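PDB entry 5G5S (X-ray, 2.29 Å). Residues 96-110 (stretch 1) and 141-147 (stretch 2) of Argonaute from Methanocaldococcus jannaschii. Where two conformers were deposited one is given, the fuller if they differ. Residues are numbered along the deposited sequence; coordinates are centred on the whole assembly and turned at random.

Stretch 1, residues 96-110: KPEIAEKLVRGYLKS
Stretch 2, residues 141-147: EYEVKKH

Residues 97-110 form a helix, preceded by Lys96 at the N-cap position; residues 141-147 are an extended strand. The axes approach to 7.2 Å and run at 139°, nearer antiparallel than parallel. The register pairs Glu101 with Val144, CA to CA 5.3 Å. Together the stretches bury 589 Å².

Glu101 (chi1 m, chi2 t) is buried, and its carboxylate is well satisfied. Its OE2 accepts a nearly straight hydrogen bond from the backbone N of Lys146, 2.9 Å, and a salt bridge from Lys145 NZ, 3.0 Å. Lys145 CB points away from the helix, but its m, m, m, t chain curls back. Lys145 NZ also reaches Glu101 OE1 weakly, at 3.2 Å. Within the helix, Lys102 NZ donates to Glu98 O, 2.9 Å.

Arg105 extends with chi1 to chi3 all t. Its NH2 donates to Tyr142 O at 2.8 Å; its NE adds a weak bond to the same Tyr142 O at 3.2 Å. The guanidinium lies flat on the Tyr142 ring (chi1 p), planes 10° apart, with Arg105 CZ 4.0 Å from the centroid. Tyr142 OH is satisfied elsewhere in the structure.

Between these polar groups sits buried Val144. Its CG2 lies 3.9 Å from Val104 CB, its CG1 4.3 Å from Leu108 CD2. Their branched apolar side chains need no polar partners.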

# COMPACT_ATOMS: atom_id res chain seq x y z
N LYS A 96 -21.62 -19.54 12.07
CA LYS A 96 -21.44 -18.38 11.18
C LYS A 96 -20.34 -18.67 10.16
O LYS A 96 -19.27 -19.16 10.54
CB LYS A 96 -21.10 -17.11 11.98
CG LYS A 96 -22.34 -16.43 12.55
CD LYS A 96 -22.09 -14.98 12.97
CE LYS A 96 -22.10 -14.00 11.80
NZ LYS A 96 -23.44 -13.86 11.17
N PRO A 97 -20.59 -18.41 8.85
CA PRO A 97 -19.59 -18.72 7.81
C PRO A 97 -18.15 -18.31 8.10
O PRO A 97 -17.26 -19.10 7.81
CB PRO A 97 -20.12 -18.00 6.56
CG PRO A 97 -21.54 -17.88 6.77
CD PRO A 97 -21.82 -17.83 8.25
N GLU A 98 -17.92 -17.11 8.69
CA GLU A 98 -16.58 -16.59 9.00
C GLU A 98 -15.88 -17.38 10.09
O GLU A 98 -14.66 -17.48 10.06
CB GLU A 98 -16.57 -15.08 9.37
CG GLU A 98 -17.61 -14.21 8.70
CD GLU A 98 -18.94 -14.19 9.43
OE1 GLU A 98 -19.80 -15.05 9.13
OE2 GLU A 98 -19.12 -13.33 10.32
N ILE A 99 -16.64 -17.91 11.07
CA ILE A 99 -16.12 -18.73 12.18
C ILE A 99 -15.83 -20.14 11.66
O ILE A 99 -14.76 -20.69 11.94
CB ILE A 99 -17.09 -18.73 13.41
CG1 ILE A 99 -17.58 -17.30 13.80
CG2 ILE A 99 -16.53 -19.52 14.62
CD1 ILE A 99 -16.53 -16.29 14.31
N ALA A 100 -16.80 -20.71 10.91
CA ALA A 100 -16.73 -22.04 10.30
C ALA A 100 -15.49 -22.20 9.39
O ALA A 100 -14.83 -23.23 9.47
CB ALA A 100 -18.00 -22.33 9.52
N GLU A 101 -15.15 -21.17 8.56
CA GLU A 101 -13.97 -21.17 7.65
C GLU A 101 -12.67 -21.38 8.46
O GLU A 101 -11.85 -22.23 8.10
CB GLU A 101 -13.85 -19.82 6.92
CG GLU A 101 -14.88 -19.56 5.84
CD GLU A 101 -15.03 -18.10 5.41
OE1 GLU A 101 -14.38 -17.23 6.02
OE2 GLU A 101 -15.82 -17.84 4.47
N LYS A 102 -12.52 -20.62 9.56
CA LYS A 102 -11.34 -20.69 10.42
C LYS A 102 -11.22 -22.01 11.17
O LYS A 102 -10.11 -22.48 11.38
CB LYS A 102 -11.25 -19.49 11.37
CG LYS A 102 -10.61 -18.28 10.72
CD LYS A 102 -11.61 -17.17 10.46
CE LYS A 102 -11.48 -16.60 9.07
NZ LYS A 102 -12.70 -15.84 8.67
N LEU A 103 -12.37 -22.60 11.55
CA LEU A 103 -12.36 -23.89 12.24
C LEU A 103 -11.98 -25.02 11.29
O LEU A 103 -11.21 -25.89 11.68
CB LEU A 103 -13.66 -24.16 13.03
CG LEU A 103 -13.88 -23.25 14.27
CD1 LEU A 103 -15.24 -23.44 14.85
CD2 LEU A 103 -12.85 -23.51 15.36
N VAL A 104 -12.40 -24.94 10.01
CA VAL A 104 -12.03 -25.92 8.97
C VAL A 104 -10.52 -25.81 8.71
O VAL A 104 -9.85 -26.84 8.55
CB VAL A 104 -12.88 -25.77 7.67
CG1 VAL A 104 -12.38 -26.68 6.56
CG2 VAL A 104 -14.35 -26.03 7.95
N ARG A 105 -9.98 -24.56 8.71
CA ARG A 105 -8.55 -24.28 8.53
C ARG A 105 -7.76 -24.91 9.66
O ARG A 105 -6.78 -25.61 9.40
CB ARG A 105 -8.27 -22.77 8.45
CG ARG A 105 -6.91 -22.43 7.86
CD ARG A 105 -6.49 -21.02 8.19
NE ARG A 105 -5.29 -20.62 7.44
CZ ARG A 105 -4.05 -20.76 7.88
NH1 ARG A 105 -3.81 -21.31 9.07
NH2 ARG A 105 -3.02 -20.36 7.14
N GLY A 106 -8.22 -24.70 10.90
CA GLY A 106 -7.60 -25.28 12.08
C GLY A 106 -7.63 -26.80 12.07
O GLY A 106 -6.69 -27.45 12.53
N TYR A 107 -8.72 -27.38 11.54
CA TYR A 107 -8.89 -28.83 11.43
C TYR A 107 -7.85 -29.39 10.46
O TYR A 107 -7.11 -30.31 10.81
CB TYR A 107 -10.32 -29.17 11.00
CG TYR A 107 -10.64 -30.65 11.01
CD1 TYR A 107 -10.75 -31.35 12.22
CD2 TYR A 107 -10.92 -31.34 9.83
CE1 TYR A 107 -11.08 -32.70 12.24
CE2 TYR A 107 -11.27 -32.69 9.85
CZ TYR A 107 -11.34 -33.37 11.05
OH TYR A 107 -11.68 -34.70 11.07
N LEU A 108 -7.76 -28.77 9.28
CA LEU A 108 -6.81 -29.09 8.21
C LEU A 108 -5.35 -28.92 8.70
O LEU A 108 -4.50 -29.74 8.35
CB LEU A 108 -7.08 -28.13 7.03
CG LEU A 108 -7.56 -28.72 5.69
CD1 LEU A 108 -8.41 -29.96 5.87
CD2 LEU A 108 -8.28 -27.67 4.86
N LYS A 109 -5.08 -27.89 9.51
CA LYS A 109 -3.75 -27.61 10.05
C LYS A 109 -3.35 -28.57 11.19
O LYS A 109 -2.32 -29.24 11.09
CB LYS A 109 -3.63 -26.14 10.51
CG LYS A 109 -2.30 -25.80 11.18
CD LYS A 109 -2.23 -24.35 11.62
CE LYS A 109 -0.86 -23.99 12.17
NZ LYS A 109 -0.76 -22.54 12.48
N SER A 110 -4.14 -28.58 12.28
CA SER A 110 -3.84 -29.36 13.48
C SER A 110 -4.04 -30.87 13.36
O SER A 110 -3.15 -31.64 13.74
CB SER A 110 -4.56 -28.79 14.69
OG SER A 110 -3.96 -29.24 15.89
N GLU A 141 0.90 -20.42 0.86
CA GLU A 141 0.04 -19.80 1.85
C GLU A 141 -1.37 -20.28 1.57
O GLU A 141 -1.75 -20.46 0.41
CB GLU A 141 0.15 -18.28 1.98
CG GLU A 141 0.61 -17.52 0.75
CD GLU A 141 0.44 -16.02 0.88
OE1 GLU A 141 0.92 -15.44 1.88
OE2 GLU A 141 -0.18 -15.42 -0.03
N TYR A 142 -2.10 -20.60 2.64
CA TYR A 142 -3.44 -21.15 2.51
C TYR A 142 -4.44 -20.53 3.47
O TYR A 142 -4.08 -20.06 4.55
CB TYR A 142 -3.41 -22.68 2.61
CG TYR A 142 -3.12 -23.17 4.01
CD1 TYR A 142 -1.82 -23.13 4.52
CD2 TYR A 142 -4.13 -23.63 4.84
CE1 TYR A 142 -1.55 -23.48 5.84
CE2 TYR A 142 -3.88 -23.99 6.16
CZ TYR A 142 -2.58 -23.94 6.65
OH TYR A 142 -2.33 -24.34 7.94
N GLU A 143 -5.71 -20.57 3.07
CA GLU A 143 -6.87 -20.09 3.81
C GLU A 143 -8.07 -20.90 3.35
O GLU A 143 -8.04 -21.46 2.25
CB GLU A 143 -7.11 -18.63 3.41
CG GLU A 143 -7.60 -17.74 4.53
CD GLU A 143 -7.66 -16.28 4.11
OE1 GLU A 143 -8.28 -15.99 3.06
OE2 GLU A 143 -7.07 -15.43 4.82
N VAL A 144 -9.12 -20.97 4.17
CA VAL A 144 -10.35 -21.64 3.77
C VAL A 144 -11.51 -20.65 3.68
O VAL A 144 -11.58 -19.71 4.47
CB VAL A 144 -10.68 -23.07 4.30
CG1 VAL A 144 -9.61 -23.60 5.23
CG2 VAL A 144 -12.07 -23.19 4.92
N LYS A 145 -12.34 -20.81 2.65
CA LYS A 145 -13.47 -19.93 2.37
C LYS A 145 -14.74 -20.70 2.17
O LYS A 145 -14.73 -21.72 1.47
CB LYS A 145 -13.19 -19.00 1.17
CG LYS A 145 -12.19 -17.86 1.45
CD LYS A 145 -12.63 -16.83 2.52
CE LYS A 145 -13.94 -16.14 2.21
NZ LYS A 145 -14.45 -15.40 3.38
N LYS A 146 -15.83 -20.25 2.80
CA LYS A 146 -17.12 -20.86 2.62
C LYS A 146 -17.84 -20.06 1.55
O LYS A 146 -17.99 -18.85 1.69
CB LYS A 146 -17.95 -20.95 3.92
CG LYS A 146 -19.06 -22.00 3.77
CD LYS A 146 -20.02 -22.05 4.95
CE LYS A 146 -21.06 -23.10 4.70
NZ LYS A 146 -22.20 -23.02 5.65
N HIS A 147 -18.12 -20.71 0.43
CA HIS A 147 -18.86 -20.11 -0.67
C HIS A 147 -20.02 -21.07 -0.84
O HIS A 147 -19.81 -22.28 -0.95
CB HIS A 147 -18.02 -20.03 -1.93
CG HIS A 147 -18.66 -19.24 -3.02
ND1 HIS A 147 -18.89 -17.89 -2.92
CD2 HIS A 147 -19.12 -19.61 -4.24
CE1 HIS A 147 -19.46 -17.46 -4.03
NE2 HIS A 147 -19.61 -18.48 -4.84